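373aa long hypothetical citrate synthase (Sulfolobus tokodaii, PDB 1VGP) is a mostly helical member of the citrate synthase family, with two protein chains in its assembly. Local coordinates at residues K258-P262 / R263-L267; P328-F331 / A332-R335; G279-I282 / Y283-Y286; D171-L174 / I175-D179. One frame throughout, in Å; residues are numbered along the deposited sequence.

Contacts 1, 2 and 4 gather in the helical body of the chain, while contact 3 lies further out, its centre about 25 Å from the centre of the chain. Contacts 2 and 4 are the closest neighbours, with centres about 9 Å apart: R335 NE makes a probable hydrogen bond of 2.7 Å to H177 O. Contact 1 lies about 13 Å, centre to centre, from contact 4 and packs against it, L267 CD1 coming 3.4 Å from T173 OG1. Contacts 1 and 3 sit at the beginnings of two successive helices, 262-278 and 281-300, with centres about 22 Å apart, and do not touch.

Contact 1 of 4, residues K258-P262 / R263-L267; sequences KTYDP and RARIL
D261 and R263 carry the polar part of this contact, at the point where a loop turns into helix 262-278. D261 is the N-cap: its OD1 accepts from R263 N at 2.7 Å, met on the anti side and out of the carboxylate plane. CG stands opposite the backbone N (chi1 -178°), which swings the carboxylate toward the first turn of the helix.

The same carboxylate makes a salt bridge with the R263 side chain. The arginine grips it side-on: NH2 reaches OD2 at 2.9 Å, and NE is shared between OD1 (3.2 Å) and OD2 (3.1 Å), all on syn lone pairs, with the two flat groups only 15° from coplanar. The R263 chain bends at chi3 to bring its edge round. OD2 also takes the N-H of V309, tying this corner to helix 309-319.

Among the backbone bonds, R265 N donates to D261 O at 2.9 Å and I266 N to P262 O at 3.1 Å, so the helical pattern is running from its first residues.

A cation-pi stack occupies the other side. The R265 guanidinium lies over one face of the Y260 ring, CZ 4.3 Å from the ring centroid and the planes 29° apart. The ring also touches A264, CE1 to CB at 3.8 Å, and its hydroxyl bonds E293.

One carboxylate thus meets the R263 main chain, the R263 side chain and the V309 main chain together; arginine and helix start would both be expected to favour its charged form.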
loop_
_atom_site.group_PDB
_atom_site.type_symbol
_atom_site.label_atom_id
_atom_site.label_comp_id
_atom_site.label_asym_id
_atom_site.label_seq_id
_atom_site.Cartn_x
_atom_site.Cartn_y
_atom_site.Cartn_z
ATOM N N LYS A 258 13.690 18.407 19.191
ATOM C CA LYS A 258 14.482 18.297 20.399
ATOM C C LYS A 258 14.000 19.371 21.362
ATOM O O LYS A 258 14.629 19.663 22.369
ATOM C CB LYS A 258 15.958 18.477 20.072
ATOM C CG LYS A 258 16.462 17.524 18.992
ATOM C CD LYS A 258 16.294 16.060 19.427
ATOM C CE LYS A 258 16.284 15.098 18.232
ATOM N NZ LYS A 258 17.467 15.282 17.328
ATOM N N THR A 259 12.855 19.949 21.023
ATOM C CA THR A 259 12.209 20.970 21.836
ATOM C C THR A 259 10.733 20.600 22.017
ATOM O O THR A 259 10.272 19.576 21.510
ATOM C CB THR A 259 12.317 22.328 21.143
ATOM O OG1 THR A 259 11.630 22.280 19.894
ATOM C CG2 THR A 259 13.765 22.664 20.865
ATOM N N TYR A 260 9.992 21.429 22.742
ATOM C CA TYR A 260 8.533 21.298 22.800
ATOM C C TYR A 260 7.992 21.288 21.370
ATOM O O TYR A 260 8.375 22.126 20.554
ATOM C CB TYR A 260 7.943 22.472 23.570
ATOM C CG TYR A 260 6.706 22.158 24.391
ATOM C CD1 TYR A 260 5.478 21.902 23.783
ATOM C CD2 TYR A 260 6.749 22.201 25.783
ATOM C CE1 TYR A 260 4.323 21.706 24.544
ATOM C CE2 TYR A 260 5.606 22.005 26.556
ATOM C CZ TYR A 260 4.394 21.764 25.935
ATOM O OH TYR A 260 3.261 21.596 26.710
ATOM N N ASP A 261 7.116 20.336 21.073
ATOM C CA ASP A 261 6.533 20.199 19.745
ATOM C C ASP A 261 5.638 21.403 19.510
ATOM O O ASP A 261 4.720 21.650 20.290
ATOM C CB ASP A 261 5.702 18.906 19.680
ATOM C CG ASP A 261 5.091 18.656 18.305
ATOM O OD1 ASP A 261 4.769 19.637 17.597
ATOM O OD2 ASP A 261 4.923 17.469 17.937
ATOM N N PRO A 262 5.891 22.178 18.441
ATOM C CA PRO A 262 5.061 23.365 18.207
ATOM C C PRO A 262 3.579 23.021 18.077
ATOM O O PRO A 262 2.718 23.799 18.474
ATOM C CB PRO A 262 5.646 23.959 16.920
ATOM C CG PRO A 262 6.351 22.816 16.267
ATOM C CD PRO A 262 6.918 22.027 17.397
ATOM N N ARG A 263 3.290 21.846 17.531
ATOM C CA ARG A 263 1.911 21.374 17.423
ATOM C C ARG A 263 1.310 21.092 18.803
ATOM O O ARG A 263 0.152 21.394 19.053
ATOM C CB ARG A 263 1.867 20.114 16.554
ATOM C CG ARG A 263 2.605 20.278 15.234
ATOM C CD ARG A 263 2.727 18.976 14.462
ATOM N NE ARG A 263 3.562 18.005 15.163
ATOM C CZ ARG A 263 3.669 16.727 14.815
ATOM N NH1 ARG A 263 3.063 16.277 13.721
ATOM N NH2 ARG A 263 4.370 15.897 15.569
ATOM N N ALA A 264 2.111 20.525 19.698
ATOM C CA ALA A 264 1.678 20.300 21.072
ATOM C C ALA A 264 1.404 21.619 21.785
ATOM O O ALA A 264 0.413 21.753 22.511
ATOM C CB ALA A 264 2.735 19.510 21.832
ATOM N N ARG A 265 2.281 22.595 21.584
ATOM C CA ARG A 265 2.096 23.884 22.230
ATOM C C ARG A 265 0.764 24.495 21.796
ATOM O O ARG A 265 0.004 24.998 22.620
ATOM C CB ARG A 265 3.254 24.828 21.888
ATOM C CG ARG A 265 3.429 25.948 22.897
ATOM C CD ARG A 265 4.538 26.916 22.510
ATOM N NE ARG A 265 5.882 26.385 22.761
ATOM C CZ ARG A 265 6.345 25.973 23.945
ATOM N NH1 ARG A 265 5.548 25.920 25.017
ATOM N NH2 ARG A 265 7.626 25.623 24.057
ATOM N N ILE A 266 0.478 24.430 20.500
ATOM C CA ILE A 266 -0.754 24.985 19.964
ATOM C C ILE A 266 -1.970 24.201 20.452
ATOM O O ILE A 266 -2.981 24.790 20.825
ATOM C CB ILE A 266 -0.742 24.974 18.424
ATOM C CG1 ILE A 266 0.384 25.871 17.907
ATOM C CG2 ILE A 266 -2.084 25.445 17.896
ATOM C CD1 ILE A 266 0.560 25.826 16.402
ATOM N N LEU A 267 -1.865 22.877 20.451
ATOM C CA LEU A 267 -2.995 22.025 20.790
ATOM C C LEU A 267 -3.324 22.071 22.284
ATOM O O LEU A 267 -4.472 21.844 22.684
ATOM C CB LEU A 267 -2.719 20.580 20.364
ATOM C CG LEU A 267 -3.940 19.658 20.285
ATOM C CD1 LEU A 267 -5.005 20.274 19.395
ATOM C CD2 LEU A 267 -3.533 18.314 19.747
#

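Contact 2 of 4, residues P328-F331 / A332-R335; sequences PAVF and ASAR
F331 and R335, one helical turn apart, run alongside one another. Both side chains leave the backbone alike: F331 has CG opposite its own N (chi1 -168°), and R335 does the same (chi1 -172°) before folding at chi2 and chi3. That double bend turns the guanidinium broadside to the phenyl ring. The planes stand 80° apart, with the ring edge directed at the guanidinium face: F331 CE1 sits over the centre of that face, 3.5 Å from R335 CZ. The arginine therefore meets the rim of the ring and leaves the ring faces to others; H177 packs edge-to-face with F331. The H177 main chain, a probable acceptor for R335 NE, helps hold that side of the guanidinium.

All eight residues belong to helix 327-346 in the interior of this citrate synthase fold. Helix 91-105 lies against it through M92, which touches P328 and A329, and through L95 on A332, while V330 meets M170 and L174 of helix 164-175.

S333 folds its hydroxyl back on the preceding turn, where OG lies 2.8 Å from A329 O and equally 2.8 Å from V330 O. Its main-chain N donates to A329 O at 3.0 Å. In the backbone of the F331–R335 turn, R335 N donates to F331 O at 2.9 Å, and the methyl of A334 rests 3.4 Å from that same oxygen.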
loop_
_atom_site.group_PDB
_atom_site.type_symbol
_atom_site.label_atom_id
_atom_site.label_comp_id
_atom_site.label_asym_id
_atom_site.label_seq_id
_atom_site.Cartn_x
_atom_site.Cartn_y
_atom_site.Cartn_z
ATOM N N PRO A 328 -6.355 7.178 15.248
ATOM C CA PRO A 328 -5.525 7.077 14.039
ATOM C C PRO A 328 -6.261 7.435 12.755
ATOM O O PRO A 328 -5.694 8.065 11.856
ATOM C CB PRO A 328 -5.057 5.617 14.036
ATOM C CG PRO A 328 -5.977 4.910 14.976
ATOM C CD PRO A 328 -6.323 5.924 16.024
ATOM N N ALA A 329 -7.526 7.030 12.666
ATOM C CA ALA A 329 -8.333 7.302 11.475
ATOM C C ALA A 329 -8.675 8.791 11.295
ATOM O O ALA A 329 -8.750 9.271 10.163
ATOM C CB ALA A 329 -9.605 6.468 11.524
ATOM N N VAL A 330 -8.892 9.508 12.404
ATOM C CA VAL A 330 -9.028 10.971 12.364
ATOM C C VAL A 330 -7.699 11.635 11.971
ATOM O O VAL A 330 -7.682 12.611 11.217
ATOM C CB VAL A 330 -9.498 11.542 13.738
ATOM C CG1 VAL A 330 -9.805 13.035 13.620
ATOM C CG2 VAL A 330 -10.735 10.792 14.224
ATOM N N PHE A 331 -6.596 11.095 12.486
ATOM C CA PHE A 331 -5.262 11.428 12.007
ATOM C C PHE A 331 -5.238 11.316 10.476
ATOM O O PHE A 331 -4.839 12.251 9.767
ATOM C CB PHE A 331 -4.261 10.453 12.637
ATOM C CG PHE A 331 -2.809 10.838 12.470
ATOM C CD1 PHE A 331 -2.342 11.434 11.305
ATOM C CD2 PHE A 331 -1.898 10.562 13.486
ATOM C CE1 PHE A 331 -0.992 11.753 11.152
ATOM C CE2 PHE A 331 -0.554 10.877 13.339
ATOM C CZ PHE A 331 -0.103 11.473 12.168
ATOM N N ALA A 332 -5.676 10.165 9.973
ATOM C CA ALA A 332 -5.611 9.873 8.541
ATOM C C ALA A 332 -6.396 10.897 7.722
ATOM O O ALA A 332 -5.971 11.287 6.621
ATOM C CB ALA A 332 -6.142 8.476 8.281
ATOM N N SER A 333 -7.538 11.322 8.261
ATOM C CA SER A 333 -8.360 12.341 7.617
ATOM C C SER A 333 -7.524 13.563 7.302
ATOM O O SER A 333 -7.634 14.144 6.224
ATOM C CB SER A 333 -9.512 12.765 8.528
ATOM O OG SER A 333 -9.756 11.783 9.505
ATOM N N ALA A 334 -6.701 13.960 8.263
ATOM C CA ALA A 334 -5.846 15.121 8.083
ATOM C C ALA A 334 -4.714 14.777 7.121
ATOM O O ALA A 334 -4.474 15.489 6.147
ATOM C CB ALA A 334 -5.285 15.555 9.423
ATOM N N ARG A 335 -4.028 13.674 7.396
ATOM C CA ARG A 335 -2.766 13.410 6.737
ATOM C C ARG A 335 -2.958 13.102 5.250
ATOM O O ARG A 335 -2.049 13.293 4.446
ATOM C CB ARG A 335 -2.039 12.250 7.443
ATOM C CG ARG A 335 -0.609 11.986 6.969
ATOM C CD ARG A 335 0.226 13.261 6.823
ATOM N NE ARG A 335 0.331 14.017 8.066
ATOM C CZ ARG A 335 1.100 13.677 9.100
ATOM N NH1 ARG A 335 1.836 12.571 9.069
ATOM N NH2 ARG A 335 1.143 14.453 10.175
#

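Contact 3 of 4, residues G279-I282 / Y283-Y286; sequences GGEI and YTLY
E281 O is gripped twice: the T284 hydroxyl donates to it through OG1 at 2.6 Å, and L285 N donates at 3.1 Å. The setting is the opening turn of helix 281-300, one of the many helices of this citrate synthase fold. Both donors come from the same face of the carbonyl plane, the hydroxyl well above it and the amide only tilted. T284 folds back because its OG1 sits between the backbone N and the carbonyl carbon (chi1 48°), which hangs the hydroxyl over the preceding turn. The E281 side chain bends at chi2, bringing OE2 to 3.7 Å from T284 OG1.

Two glycines make the corner before this turn. G279 is the residue that leaves helix 262-278, with a positive phi of 85°, and G280 stands at the N-cap position of the new helix. G280 O receives two weak bonds, from Y283 N at 3.2 Å and T284 N at 3.3 Å.

L285 packs inward on L223, F226 and K227 of helix 221-228, and I282 on Y318 and S319 of helix 309-319. Y286 touches K268, K272 and A275 of helix 262-278, while its hydroxyl bonds E290. The Y283 side chain touches E276 of that same helix; across the contact its CB packs on the main chain of the first glycine, 3.6 Å from G279 C.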
loop_
_atom_site.group_PDB
_atom_site.type_symbol
_atom_site.label_atom_id
_atom_site.label_comp_id
_atom_site.label_asym_id
_atom_site.label_seq_id
_atom_site.Cartn_x
_atom_site.Cartn_y
_atom_site.Cartn_z
ATOM N N GLY A 279 -15.538 19.533 32.358
ATOM C CA GLY A 279 -15.577 19.581 33.806
ATOM C C GLY A 279 -15.579 18.232 34.507
ATOM O O GLY A 279 -15.564 18.175 35.742
ATOM N N GLY A 280 -15.594 17.141 33.748
ATOM C CA GLY A 280 -15.856 15.861 34.382
ATOM C C GLY A 280 -14.644 15.026 34.751
ATOM O O GLY A 280 -13.642 15.520 35.261
ATOM N N GLU A 281 -14.756 13.731 34.499
ATOM C CA GLU A 281 -13.625 12.830 34.606
ATOM C C GLU A 281 -12.547 13.315 33.635
ATOM O O GLU A 281 -11.359 13.010 33.783
ATOM C CB GLU A 281 -14.077 11.405 34.253
ATOM C CG GLU A 281 -13.003 10.322 34.400
ATOM C CD GLU A 281 -12.618 10.044 35.850
ATOM O OE1 GLU A 281 -11.829 9.098 36.079
ATOM O OE2 GLU A 281 -13.098 10.767 36.759
ATOM N N ILE A 282 -12.976 14.087 32.646
ATOM C CA ILE A 282 -12.105 14.468 31.548
ATOM C C ILE A 282 -11.348 15.749 31.891
ATOM O O ILE A 282 -10.300 16.031 31.326
ATOM C CB ILE A 282 -12.940 14.646 30.259
ATOM C CG1 ILE A 282 -12.057 15.088 29.104
ATOM C CG2 ILE A 282 -14.041 15.641 30.501
ATOM C CD1 ILE A 282 -12.536 14.530 27.786
ATOM N N TYR A 283 -11.873 16.513 32.838
ATOM C CA TYR A 283 -11.124 17.638 33.370
ATOM C C TYR A 283 -10.053 17.142 34.327
ATOM O O TYR A 283 -8.964 17.716 34.413
ATOM C CB TYR A 283 -12.040 18.614 34.098
ATOM C CG TYR A 283 -11.288 19.778 34.688
ATOM C CD1 TYR A 283 -11.117 19.900 36.066
ATOM C CD2 TYR A 283 -10.714 20.743 33.865
ATOM C CE1 TYR A 283 -10.388 20.952 36.612
ATOM C CE2 TYR A 283 -9.979 21.807 34.399
ATOM C CZ TYR A 283 -9.819 21.904 35.775
ATOM O OH TYR A 283 -9.084 22.940 36.301
ATOM N N THR A 284 -10.353 16.074 35.057
ATOM C CA THR A 284 -9.351 15.533 35.961
ATOM C C THR A 284 -8.218 14.885 35.172
ATOM O O THR A 284 -7.058 14.989 35.551
ATOM C CB THR A 284 -9.969 14.520 36.961
ATOM O OG1 THR A 284 -10.793 13.584 36.254
ATOM C CG2 THR A 284 -10.830 15.249 37.998
ATOM N N LEU A 285 -8.543 14.245 34.056
ATOM C CA LEU A 285 -7.509 13.775 33.141
ATOM C C LEU A 285 -6.562 14.899 32.745
ATOM O O LEU A 285 -5.340 14.726 32.721
ATOM C CB LEU A 285 -8.122 13.216 31.868
ATOM C CG LEU A 285 -8.859 11.874 31.913
ATOM C CD1 LEU A 285 -9.414 11.602 30.517
ATOM C CD2 LEU A 285 -7.930 10.755 32.354
ATOM N N TYR A 286 -7.131 16.053 32.411
ATOM C CA TYR A 286 -6.307 17.162 31.976
ATOM C C TYR A 286 -5.402 17.608 33.121
ATOM O O TYR A 286 -4.226 17.931 32.911
ATOM C CB TYR A 286 -7.163 18.334 31.500
ATOM C CG TYR A 286 -6.306 19.476 31.022
ATOM C CD1 TYR A 286 -6.125 20.609 31.807
ATOM C CD2 TYR A 286 -5.567 19.365 29.840
ATOM C CE1 TYR A 286 -5.216 21.603 31.442
ATOM C CE2 TYR A 286 -4.656 20.352 29.464
ATOM C CZ TYR A 286 -4.484 21.465 30.276
ATOM O OH TYR A 286 -3.554 22.421 29.951
#

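Contact 4 of 4, residues D171-L174 / I175-D179; sequences DVTL and ILHID
T173 and H177 project from the same flank near the end of helix 164-175, and the imidazole closes back on the helix. Here the chain passes into a type I beta turn from I175 to I178. H177 ND1 donates to T173 O at 2.9 Å, nearly straight at 174°, and the oxygen lies in the ring plane, so the ring meets the helix with its edge. The torsion that puts it there sets CG beside the backbone N (chi1 -76°). H177 N adds a bond of its own, to L174 O at 3.0 Å.

V172 and L176 pair in the same manner, CG2 to CG at 4.2 Å; V172 also packs on I266 and Y270 of helix 262-278. D171 and I175 are set at a slant to each other. The carboxylate of D171 takes its polar partners in S150 and the main chain of F43, while its OD2 lies 3.7 Å from I175 CD1. T173 OG1, for its part, is bonded to A169 O. Backbone bonds join the same two pairs of residues, I175 N to D171 O and L176 N to V172 O, both at 3.0 Å.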
loop_
_atom_site.group_PDB
_atom_site.type_symbol
_atom_site.label_atom_id
_atom_site.label_comp_id
_atom_site.label_asym_id
_atom_site.label_seq_id
_atom_site.Cartn_x
_atom_site.Cartn_y
_atom_site.Cartn_z
ATOM N N ASP A 171 -10.886 21.783 13.984
ATOM C CA ASP A 171 -10.290 22.366 12.798
ATOM C C ASP A 171 -8.782 22.549 12.987
ATOM O O ASP A 171 -7.972 22.178 12.124
ATOM C CB ASP A 171 -10.946 23.720 12.498
ATOM C CG ASP A 171 -10.636 24.219 11.097
ATOM O OD1 ASP A 171 -10.990 23.515 10.141
ATOM O OD2 ASP A 171 -10.035 25.299 10.945
ATOM N N VAL A 172 -8.401 23.116 14.126
ATOM C CA VAL A 172 -6.997 23.348 14.364
ATOM C C VAL A 172 -6.305 21.996 14.532
ATOM O O VAL A 172 -5.176 21.820 14.082
ATOM C CB VAL A 172 -6.782 24.249 15.602
ATOM C CG1 VAL A 172 -7.605 23.750 16.744
ATOM C CG2 VAL A 172 -5.320 24.275 15.993
ATOM N N THR A 173 -6.987 21.031 15.140
ATOM C CA THR A 173 -6.394 19.713 15.345
ATOM C C THR A 173 -6.069 19.041 14.018
ATOM O O THR A 173 -4.995 18.438 13.846
ATOM C CB THR A 173 -7.320 18.769 16.136
ATOM O OG1 THR A 173 -7.564 19.297 17.442
ATOM C CG2 THR A 173 -6.674 17.396 16.273
ATOM N N LEU A 174 -6.998 19.131 13.072
ATOM C CA LEU A 174 -6.762 18.545 11.754
ATOM C C LEU A 174 -5.654 19.302 11.022
ATOM O O LEU A 174 -4.836 18.687 10.343
ATOM C CB LEU A 174 -8.045 18.565 10.919
ATOM C CG LEU A 174 -9.217 17.706 11.403
ATOM C CD1 LEU A 174 -10.350 17.835 10.417
ATOM C CD2 LEU A 174 -8.793 16.259 11.547
ATOM N N ILE A 175 -5.631 20.631 11.163
ATOM C CA ILE A 175 -4.593 21.446 10.537
ATOM C C ILE A 175 -3.216 20.948 10.982
ATOM O O ILE A 175 -2.316 20.754 10.161
ATOM C CB ILE A 175 -4.746 22.940 10.921
ATOM C CG1 ILE A 175 -5.852 23.582 10.079
ATOM C CG2 ILE A 175 -3.425 23.684 10.737
ATOM C CD1 ILE A 175 -6.341 24.911 10.631
ATOM N N LEU A 176 -3.083 20.727 12.288
ATOM C CA LEU A 176 -1.825 20.298 12.885
ATOM C C LEU A 176 -1.356 18.919 12.416
ATOM O O LEU A 176 -0.206 18.548 12.648
ATOM C CB LEU A 176 -1.936 20.289 14.411
ATOM C CG LEU A 176 -2.238 21.617 15.102
ATOM C CD1 LEU A 176 -2.318 21.395 16.607
ATOM C CD2 LEU A 176 -1.168 22.634 14.760
ATOM N N HIS A 177 -2.233 18.160 11.762
ATOM C CA HIS A 177 -1.872 16.812 11.321
ATOM C C HIS A 177 -1.791 16.613 9.805
ATOM O O HIS A 177 -1.506 15.516 9.341
ATOM C CB HIS A 177 -2.849 15.789 11.905
ATOM C CG HIS A 177 -2.623 15.496 13.353
ATOM N ND1 HIS A 177 -3.184 16.249 14.361
ATOM C CD2 HIS A 177 -1.898 14.531 13.965
ATOM C CE1 HIS A 177 -2.817 15.763 15.532
ATOM N NE2 HIS A 177 -2.037 14.720 15.319
ATOM N N ILE A 178 -2.033 17.670 9.035
ATOM C CA ILE A 178 -2.087 17.536 7.586
ATOM C C ILE A 178 -0.789 16.942 7.008
ATOM O O ILE A 178 -0.829 15.988 6.224
ATOM C CB ILE A 178 -2.416 18.896 6.941
ATOM C CG1 ILE A 178 -3.914 19.170 7.101
ATOM C CG2 ILE A 178 -2.036 18.914 5.467
ATOM C CD1 ILE A 178 -4.359 20.554 6.649
ATOM N N ASP A 179 0.359 17.486 7.406
ATOM C CA ASP A 179 1.638 16.926 6.987
ATOM C C ASP A 179 2.740 17.110 8.026
ATOM O O ASP A 179 2.607 17.921 8.932
ATOM C CB ASP A 179 2.071 17.546 5.660
ATOM C CG ASP A 179 3.171 16.761 4.991
ATOM O OD1 ASP A 179 3.066 15.514 4.946
ATOM O OD2 ASP A 179 4.142 17.382 4.505
#